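Local coordinates for protein phiAB6 tailspike (Unidentified phage, PDB 5JS4) that probably fragments the exopolysaccharide of Acinetobacter baumannii, as the trimeric beta-helical tailspike of a bacteriophage, at residues T669-Y681 with T689-S701. Residues are numbered along the deposited sequence; the frame is centred on the assembly and turned at random.
Sequences TGATHGIQMIETY and TEAAGFKVFWRDS
Thr672 and Arg699 open an antiparallel pairing of strands 672-678 and 693-699, joined through helix 684-688 in the beta-rich C-terminal part of the tailspike. The strand directions differ by 153°, and pairs from Thr672–Arg699 to Ile678–Gly693 are bridged without a gap. Thr672–Arg699, Gly674–Phe697 and Gln676–Lys695 exchange two backbone bonds each; Ile678–Gly693 has one good bond, from Ile678 N to Gly693 O. The regular pattern ends there in a classic beta bulge, where Ala692 and Gly693 both face Ile678: Ala692 N lies 2.8 Å from Ile678 O, whereas the bond from Gly693 N to that oxygen is weak, at 3.4 Å.

On the face bearing His673, Ile675 and Met677, contacts are mainly apolar. The imidazole presents its edge to the indole face of Trp698, an offset edge-to-face pair with planes at 76°, while His673 CB sits 3.9 Å from the centroid of the six-membered ring in a CH-pi contact. Ala671 CB reaches Trp698 CE3 at 3.6 Å. Met677, bent at chi2 and chi3, folds CE back to 3.6 Å from Ala691 CB. Trp685 and Ile654 also pack on Met677, continuing this side into the fold.

The opposite face carries Gln676, Lys695 and Arg699. Gln676 and Lys695 run side by side, and a water joins Gln676 OE1 to Lys695 NZ. Outside partners complete both ends: Glu632 forms a salt bridge with Lys695, and Gly666 O of a second subunit accepts from Gln676 NE2, tying the strand pair into the trimer.

Beyond the bulge, Glu690 extends with CG opposite its backbone N (chi1 176°), crossing Thr680 at about a right angle. The Thr680 hydroxyl donates from OG1 to the anti lone pair of Glu690 OE2 at 2.7 Å, and a water links Glu690 OE1 to Tyr681 OH.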
ATOM      1  N   THR A 669     -18.835  65.190 -23.939  1.00  8.30           N
ATOM      2  CA  THR A 669     -17.765  65.855 -24.679  1.00  8.44           C
ATOM      3  C   THR A 669     -16.486  65.036 -24.516  1.00  8.46           C
ATOM      4  O   THR A 669     -16.383  64.190 -23.626  1.00  8.01           O
ATOM      5  CB  THR A 669     -17.540  67.327 -24.262  1.00  8.93           C
ATOM      6  OG1 THR A 669     -16.997  67.392 -22.943  1.00  9.99           O
ATOM      7  CG2 THR A 669     -18.844  68.126 -24.328  1.00  9.33           C
ATOM      8  N   GLY A 670     -15.532  65.271 -25.411  1.00  8.22           N
ATOM      9  CA  GLY A 670     -14.293  64.508 -25.430  1.00  8.72           C
ATOM     10  C   GLY A 670     -13.088  65.364 -25.126  1.00  9.19           C
ATOM     11  O   GLY A 670     -13.195  66.564 -24.881  1.00 10.39           O
ATOM     12  N   ALA A 671     -11.932  64.720 -25.155  1.00  8.28           N
ATOM     13  CA  ALA A 671     -10.666  65.399 -24.940  1.00  7.86           C
ATOM     14  C   ALA A 671      -9.543  64.545 -25.498  1.00  8.32           C
ATOM     15  O   ALA A 671      -9.698  63.337 -25.671  1.00  8.36           O
ATOM     16  CB  ALA A 671     -10.450  65.669 -23.463  1.00  8.35           C
ATOM     17  N   THR A 672      -8.408  65.188 -25.747  1.00  8.56           N
ATOM     18  CA  THR A 672      -7.250  64.550 -26.359  1.00  8.58           C
ATOM     19  C   THR A 672      -6.118  64.532 -25.348  1.00  8.07           C
ATOM     20  O   THR A 672      -5.857  65.545 -24.703  1.00  8.10           O
ATOM     21  CB  THR A 672      -6.818  65.342 -27.602  1.00  9.49           C
ATOM     22  OG1 THR A 672      -7.892  65.339 -28.553  1.00 11.31           O
ATOM     23  CG2 THR A 672      -5.559  64.745 -28.244  1.00  9.96           C
ATOM     24  N   HIS A 673      -5.454  63.388 -25.209  1.00  8.46           N
ATOM     25  CA  HIS A 673      -4.367  63.243 -24.233  1.00  8.73           C
ATOM     26  C   HIS A 673      -2.988  63.102 -24.861  1.00  8.42           C
ATOM     27  O   HIS A 673      -2.830  62.670 -25.999  1.00  8.42           O
ATOM     28  CB  HIS A 673      -4.604  62.057 -23.285  1.00 10.80           C
ATOM     29  CG  HIS A 673      -4.863  60.753 -23.981  1.00 13.99           C
ATOM     30  ND1 HIS A 673      -3.857  59.917 -24.411  1.00 17.09           N
ATOM     31  CD2 HIS A 673      -6.023  60.141 -24.308  1.00 16.11           C
ATOM     32  CE1 HIS A 673      -4.385  58.849 -24.979  1.00 17.29           C
ATOM     33  NE2 HIS A 673      -5.700  58.961 -24.933  1.00 18.49           N
ATOM     34  N   GLY A 674      -1.997  63.503 -24.079  1.00  8.30           N
ATOM     35  CA  GLY A 674      -0.602  63.174 -24.324  1.00  7.71           C
ATOM     36  C   GLY A 674       0.009  62.844 -22.979  1.00  7.72           C
ATOM     37  O   GLY A 674      -0.577  63.150 -21.936  1.00  8.42           O
ATOM     38  N   ILE A 675       1.179  62.215 -22.989  1.00  7.57           N
ATOM     39  CA  ILE A 675       1.849  61.866 -21.743  1.00  7.96           C
ATOM     40  C   ILE A 675       3.272  62.408 -21.667  1.00  8.15           C
ATOM     41  O   ILE A 675       3.853  62.854 -22.657  1.00  7.94           O
ATOM     42  CB  ILE A 675       1.838  60.347 -21.468  1.00  8.75           C
ATOM     43  CG1 ILE A 675       2.392  59.559 -22.656  1.00  9.38           C
ATOM     44  CG2 ILE A 675       0.424  59.878 -21.129  1.00  8.73           C
ATOM     45  CD1 ILE A 675       2.792  58.142 -22.304  1.00  9.92           C
ATOM     46  N   GLN A 676       3.793  62.392 -20.446  1.00  8.30           N
ATOM     47  CA  GLN A 676       5.183  62.743 -20.165  1.00  8.27           C
ATOM     48  C   GLN A 676       5.636  61.884 -19.001  1.00  8.44           C
ATOM     49  O   GLN A 676       4.917  61.750 -18.015  1.00  9.22           O
ATOM     50  CB  GLN A 676       5.292  64.213 -19.789  1.00  8.85           C
ATOM     51  CG  GLN A 676       6.709  64.691 -19.513  1.00  9.25           C
ATOM     52  CD  GLN A 676       6.724  66.143 -19.112  1.00 10.82           C
ATOM     53  OE1 GLN A 676       6.333  66.483 -17.996  1.00 13.04           O
ATOM     54  NE2 GLN A 676       7.145  67.013 -20.021  1.00 11.92           N
ATOM     55  N   MET A 677       6.824  61.302 -19.100  1.00  8.04           N
ATOM     56  CA  MET A 677       7.296  60.421 -18.039  1.00  8.20           C
ATOM     57  C   MET A 677       7.794  61.229 -16.846  1.00  8.67           C
ATOM     58  O   MET A 677       8.227  62.376 -16.994  1.00  9.21           O
ATOM     59  CB  MET A 677       8.391  59.492 -18.553  1.00  8.31           C
ATOM     60  CG  MET A 677       7.994  58.674 -19.770  1.00  8.40           C
ATOM     61  SD  MET A 677       6.453  57.751 -19.592  1.00  9.50           S
ATOM     62  CE  MET A 677       6.921  56.579 -18.321  1.00  9.96           C
ATOM     63  N   ILE A 678       7.684  60.622 -15.669  1.00  8.97           N
ATOM     64  CA  ILE A 678       8.281  61.142 -14.440  1.00  9.33           C
ATOM     65  C   ILE A 678       9.485  60.256 -14.130  1.00  9.65           C
ATOM     66  O   ILE A 678       9.354  59.044 -13.972  1.00 10.09           O
ATOM     67  CB  ILE A 678       7.278  61.121 -13.266  1.00  9.74           C
ATOM     68  CG1 ILE A 678       6.049  61.971 -13.599  1.00 10.20           C
ATOM     69  CG2 ILE A 678       7.942  61.637 -11.992  1.00  9.84           C
ATOM     70  CD1 ILE A 678       4.899  61.808 -12.631  1.00 10.71           C
ATOM     71  N   GLU A 679      10.664  60.866 -14.053  1.00  9.76           N
ATOM     72  CA  GLU A 679      11.895  60.117 -13.836  1.00 10.14           C
ATOM     73  C   GLU A 679      12.137  59.823 -12.357  1.00 10.73           C
ATOM     74  O   GLU A 679      11.621  60.516 -11.486  1.00 12.25           O
ATOM     75  CB  GLU A 679      13.076  60.881 -14.441  1.00 10.40           C
ATOM     76  CG  GLU A 679      12.937  61.049 -15.950  1.00 10.70           C
ATOM     77  CD  GLU A 679      14.227  61.445 -16.637  1.00 11.65           C
ATOM     78  OE1 GLU A 679      14.801  62.498 -16.273  1.00 13.03           O
ATOM     79  OE2 GLU A 679      14.657  60.709 -17.556  1.00 11.73           O
ATOM     80  N   THR A 680      12.907  58.772 -12.090  1.00 11.13           N
ATOM     81  CA  THR A 680      13.334  58.436 -10.725  1.00 11.65           C
ATOM     82  C   THR A 680      14.582  59.219 -10.326  1.00 13.21           C
ATOM     83  O   THR A 680      14.767  59.556  -9.158  1.00 16.88           O
ATOM     84  CB  THR A 680      13.653  56.939 -10.597  1.00 11.56           C
ATOM     85  OG1 THR A 680      14.485  56.534 -11.691  1.00 11.58           O
ATOM     86  CG2 THR A 680      12.369  56.113 -10.595  1.00 11.34           C
ATOM     87  N   TYR A 681      15.450  59.443 -11.306  1.00 13.01           N
ATOM     88  CA  TYR A 681      16.631  60.303 -11.188  1.00 12.30           C
ATOM     89  C   TYR A 681      16.852  60.936 -12.560  1.00 12.11           C
ATOM     90  O   TYR A 681      16.330  60.446 -13.563  1.00 11.25           O
ATOM     91  CB  TYR A 681      17.865  59.503 -10.750  1.00 13.00           C
ATOM     92  CG  TYR A 681      18.173  58.297 -11.614  1.00 11.92           C
ATOM     93  CD1 TYR A 681      18.921  58.419 -12.781  1.00 11.56           C
ATOM     94  CD2 TYR A 681      17.716  57.031 -11.262  1.00 11.97           C
ATOM     95  CE1 TYR A 681      19.197  57.319 -13.575  1.00 12.32           C
ATOM     96  CE2 TYR A 681      17.982  55.925 -12.052  1.00 12.28           C
ATOM     97  CZ  TYR A 681      18.722  56.072 -13.205  1.00 12.67           C
ATOM     98  OH  TYR A 681      18.991  54.978 -13.994  1.00 15.54           O
ATOM     99  N   THR A 689      15.207  53.975 -19.748  1.00 10.22           N
ATOM    100  CA  THR A 689      13.761  53.669 -19.722  1.00 10.16           C
ATOM    101  C   THR A 689      13.251  53.258 -18.335  1.00  9.69           C
ATOM    102  O   THR A 689      12.414  52.367 -18.205  1.00  9.97           O
ATOM    103  CB  THR A 689      13.334  52.616 -20.785  1.00 11.70           C
ATOM    104  OG1 THR A 689      14.022  51.378 -20.577  1.00 12.71           O
ATOM    105  CG2 THR A 689      13.595  53.131 -22.190  1.00 12.28           C
ATOM    106  N   GLU A 690      13.757  53.922 -17.298  1.00  9.48           N
ATOM    107  CA  GLU A 690      13.228  53.759 -15.953  1.00  9.41           C
ATOM    108  C   GLU A 690      12.414  54.994 -15.578  1.00  9.01           C
ATOM    109  O   GLU A 690      12.863  56.127 -15.770  1.00  8.81           O
ATOM    110  CB  GLU A 690      14.349  53.539 -14.937  1.00  9.67           C
ATOM    111  CG  GLU A 690      13.828  53.457 -13.513  1.00 10.48           C
ATOM    112  CD  GLU A 690      14.904  53.112 -12.514  1.00 11.64           C
ATOM    113  OE1 GLU A 690      15.477  52.009 -12.626  1.00 12.62           O
ATOM    114  OE2 GLU A 690      15.159  53.941 -11.615  1.00 12.14           O
ATOM    115  N   ALA A 691      11.209  54.776 -15.053  1.00  8.83           N
ATOM    116  CA  ALA A 691      10.351  55.875 -14.635  1.00  8.92           C
ATOM    117  C   ALA A 691       9.709  55.587 -13.287  1.00  8.56           C
ATOM    118  O   ALA A 691       9.509  54.431 -12.909  1.00  8.86           O
ATOM    119  CB  ALA A 691       9.281  56.152 -15.683  1.00  8.83           C
ATOM    120  N   ALA A 692       9.416  56.660 -12.562  1.00  8.62           N
ATOM    121  CA  ALA A 692       8.642  56.592 -11.333  1.00  9.06           C
ATOM    122  C   ALA A 692       7.151  56.516 -11.649  1.00  9.37           C
ATOM    123  O   ALA A 692       6.376  55.908 -10.910  1.00 10.27           O
ATOM    124  CB  ALA A 692       8.927  57.810 -10.473  1.00  9.75           C
ATOM    125  N   GLY A 693       6.767  57.158 -12.745  1.00  9.28           N
ATOM    126  CA  GLY A 693       5.371  57.262 -13.148  1.00  8.54           C
ATOM    127  C   GLY A 693       5.273  58.086 -14.414  1.00  8.01           C
ATOM    128  O   GLY A 693       6.229  58.164 -15.188  1.00  8.11           O
ATOM    129  N   PHE A 694       4.119  58.703 -14.634  1.00  7.98           N
ATOM    130  CA  PHE A 694       3.920  59.533 -15.811  1.00  7.83           C
ATOM    131  C   PHE A 694       2.803  60.540 -15.590  1.00  7.79           C
ATOM    132  O   PHE A 694       1.932  60.344 -14.730  1.00  8.72           O
ATOM    133  CB  PHE A 694       3.663  58.677 -17.068  1.00  7.98           C
ATOM    134  CG  PHE A 694       2.473  57.751 -16.967  1.00  7.75           C
ATOM    135  CD1 PHE A 694       2.598  56.495 -16.390  1.00  8.07           C
ATOM    136  CD2 PHE A 694       1.240  58.116 -17.494  1.00  7.78           C
ATOM    137  CE1 PHE A 694       1.513  55.633 -16.315  1.00  8.08           C
ATOM    138  CE2 PHE A 694       0.151  57.256 -17.422  1.00  8.01           C
ATOM    139  CZ  PHE A 694       0.289  56.017 -16.829  1.00  8.00           C
ATOM    140  N   LYS A 695       2.869  61.630 -16.350  1.00  8.14           N
ATOM    141  CA  LYS A 695       1.835  62.649 -16.367  1.00  8.76           C
ATOM    142  C   LYS A 695       0.928  62.437 -17.564  1.00  8.46           C
ATOM    143  O   LYS A 695       1.384  62.009 -18.624  1.00  8.90           O
ATOM    144  CB  LYS A 695       2.442  64.049 -16.449  1.00  9.79           C
ATOM    145  CG  LYS A 695       3.291  64.434 -15.248  1.00 11.32           C
ATOM    146  CD  LYS A 695       3.661  65.908 -15.295  1.00 13.73           C
ATOM    147  CE  LYS A 695       4.560  66.308 -14.134  1.00 16.33           C
ATOM    148  NZ  LYS A 695       4.906  67.756 -14.184  1.00 18.34           N
ATOM    149  N   VAL A 696      -0.354  62.741 -17.373  1.00  8.33           N
ATOM    150  CA  VAL A 696      -1.340  62.761 -18.443  1.00  7.91           C
ATOM    151  C   VAL A 696      -1.819  64.196 -18.602  1.00  7.58           C
ATOM    152  O   VAL A 696      -2.202  64.834 -17.617  1.00  8.33           O
ATOM    153  CB  VAL A 696      -2.543  61.857 -18.122  1.00  7.95           C
ATOM    154  CG1 VAL A 696      -3.537  61.855 -19.279  1.00  7.91           C
ATOM    155  CG2 VAL A 696      -2.080  60.445 -17.809  1.00  8.11           C
ATOM    156  N   PHE A 697      -1.779  64.691 -19.834  1.00  7.88           N
ATOM    157  CA  PHE A 697      -2.224  66.036 -20.189  1.00  8.39           C
ATOM    158  C   PHE A 697      -3.482  65.895 -21.028  1.00  8.40           C
ATOM    159  O   PHE A 697      -3.487  65.142 -21.998  1.00  9.44           O
ATOM    160  CB  PHE A 697      -1.167  66.759 -21.032  1.00  8.84           C
ATOM    161  CG  PHE A 697       0.124  67.048 -20.306  1.00  9.13           C
ATOM    162  CD1 PHE A 697       1.010  66.023 -19.992  1.00  9.45           C
ATOM    163  CD2 PHE A 697       0.466  68.351 -19.969  1.00  9.99           C
ATOM    164  CE1 PHE A 697       2.202  66.295 -19.335  1.00 10.08           C
ATOM    165  CE2 PHE A 697       1.660  68.627 -19.320  1.00 10.96           C
ATOM    166  CZ  PHE A 697       2.521  67.595 -19.000  1.00 10.94           C
ATOM    167  N   TRP A 698      -4.537  66.618 -20.659  1.00  8.09           N
ATOM    168  CA  TRP A 698      -5.810  66.582 -21.377  1.00  7.51           C
ATOM    169  C   TRP A 698      -6.135  67.935 -21.989  1.00  7.40           C
ATOM    170  O   TRP A 698      -6.054  68.959 -21.311  1.00  8.40           O
ATOM    171  CB  TRP A 698      -6.944  66.222 -20.426  1.00  7.25           C
ATOM    172  CG  TRP A 698      -6.976  64.806 -19.962  1.00  7.12           C
ATOM    173  CD1 TRP A 698      -6.612  64.331 -18.736  1.00  7.34           C
ATOM    174  CD2 TRP A 698      -7.432  63.675 -20.709  1.00  7.02           C
ATOM    175  NE1 TRP A 698      -6.811  62.975 -18.672  1.00  7.69           N
ATOM    176  CE2 TRP A 698      -7.308  62.545 -19.875  1.00  7.14           C
ATOM    177  CE3 TRP A 698      -7.934  63.505 -22.005  1.00  7.12           C
ATOM    178  CZ2 TRP A 698      -7.673  61.265 -20.291  1.00  7.48           C
ATOM    179  CZ3 TRP A 698      -8.292  62.232 -22.419  1.00  7.46           C
ATOM    180  CH2 TRP A 698      -8.160  61.130 -21.570  1.00  7.44           C
ATOM    181  N   ARG A 699      -6.544  67.935 -23.255  1.00  7.39           N
ATOM    182  CA  ARG A 699      -6.889  69.169 -23.957  1.00  8.61           C
ATOM    183  C   ARG A 699      -8.187  69.038 -24.752  1.00  9.74           C
ATOM    184  O   ARG A 699      -8.531  67.951 -25.226  1.00 10.22           O
ATOM    185  CB  ARG A 699      -5.747  69.593 -24.883  1.00  8.62           C
ATOM    186  CG  ARG A 699      -4.463  69.925 -24.138  1.00  8.80           C
ATOM    187  CD  ARG A 699      -3.335  70.312 -25.077  1.00  9.31           C
ATOM    188  NE  ARG A 699      -2.083  70.515 -24.344  1.00  9.58           N
ATOM    189  CZ  ARG A 699      -1.252  69.545 -23.967  1.00  9.92           C
ATOM    190  NH1 ARG A 699      -1.506  68.271 -24.247  1.00  9.99           N
ATOM    191  NH2 ARG A 699      -0.140  69.853 -23.302  1.00 10.44           N
ATOM    192  N   ASP A 700      -8.896  70.156 -24.895  1.00 11.40           N
ATOM    193  CA  ASP A 700     -10.125  70.201 -25.700  1.00 13.71           C
ATOM    194  C   ASP A 700      -9.802  70.381 -27.188  1.00 14.94           C
ATOM    195  O   ASP A 700      -8.632  70.413 -27.574  1.00 14.49           O
ATOM    196  CB  ASP A 700     -11.086  71.293 -25.188  1.00 15.72           C
ATOM    197  CG  ASP A 700     -10.512  72.703 -25.286  1.00 17.51           C
ATOM    198  OD1 ASP A 700      -9.622  72.955 -26.120  1.00 17.83           O
ATOM    199  OD2 ASP A 700     -10.973  73.574 -24.517  1.00 21.83           O
ATOM    200  N   SER A 701     -10.839  70.499 -28.018  1.00 17.40           N
ATOM    201  CA  SER A 701     -10.666  70.599 -29.471  1.00 19.29           C
ATOM    202  C   SER A 701      -9.945  71.875 -29.925  1.00 20.27           C
ATOM    203  O   SER A 701      -9.429  71.928 -31.042  1.00 23.55           O
ATOM    204  CB  SER A 701     -12.020  70.489 -30.177  1.00 20.36           C
ATOM    205  OG  SER A 701     -12.906  71.501 -29.738  1.00 22.28           O
TER
HETATM  206  O   HOH W   1      -3.522  66.911 -25.756  1.00 11.09           O
HETATM  207  O   HOH W   2      -9.689  67.328 -28.029  1.00 17.25           O
HETATM  208  O   HOH W   3       5.633  68.807 -16.688  1.00 25.66           O
HETATM  209  O   HOH W   4      18.164  52.570 -13.155  1.00 19.49           O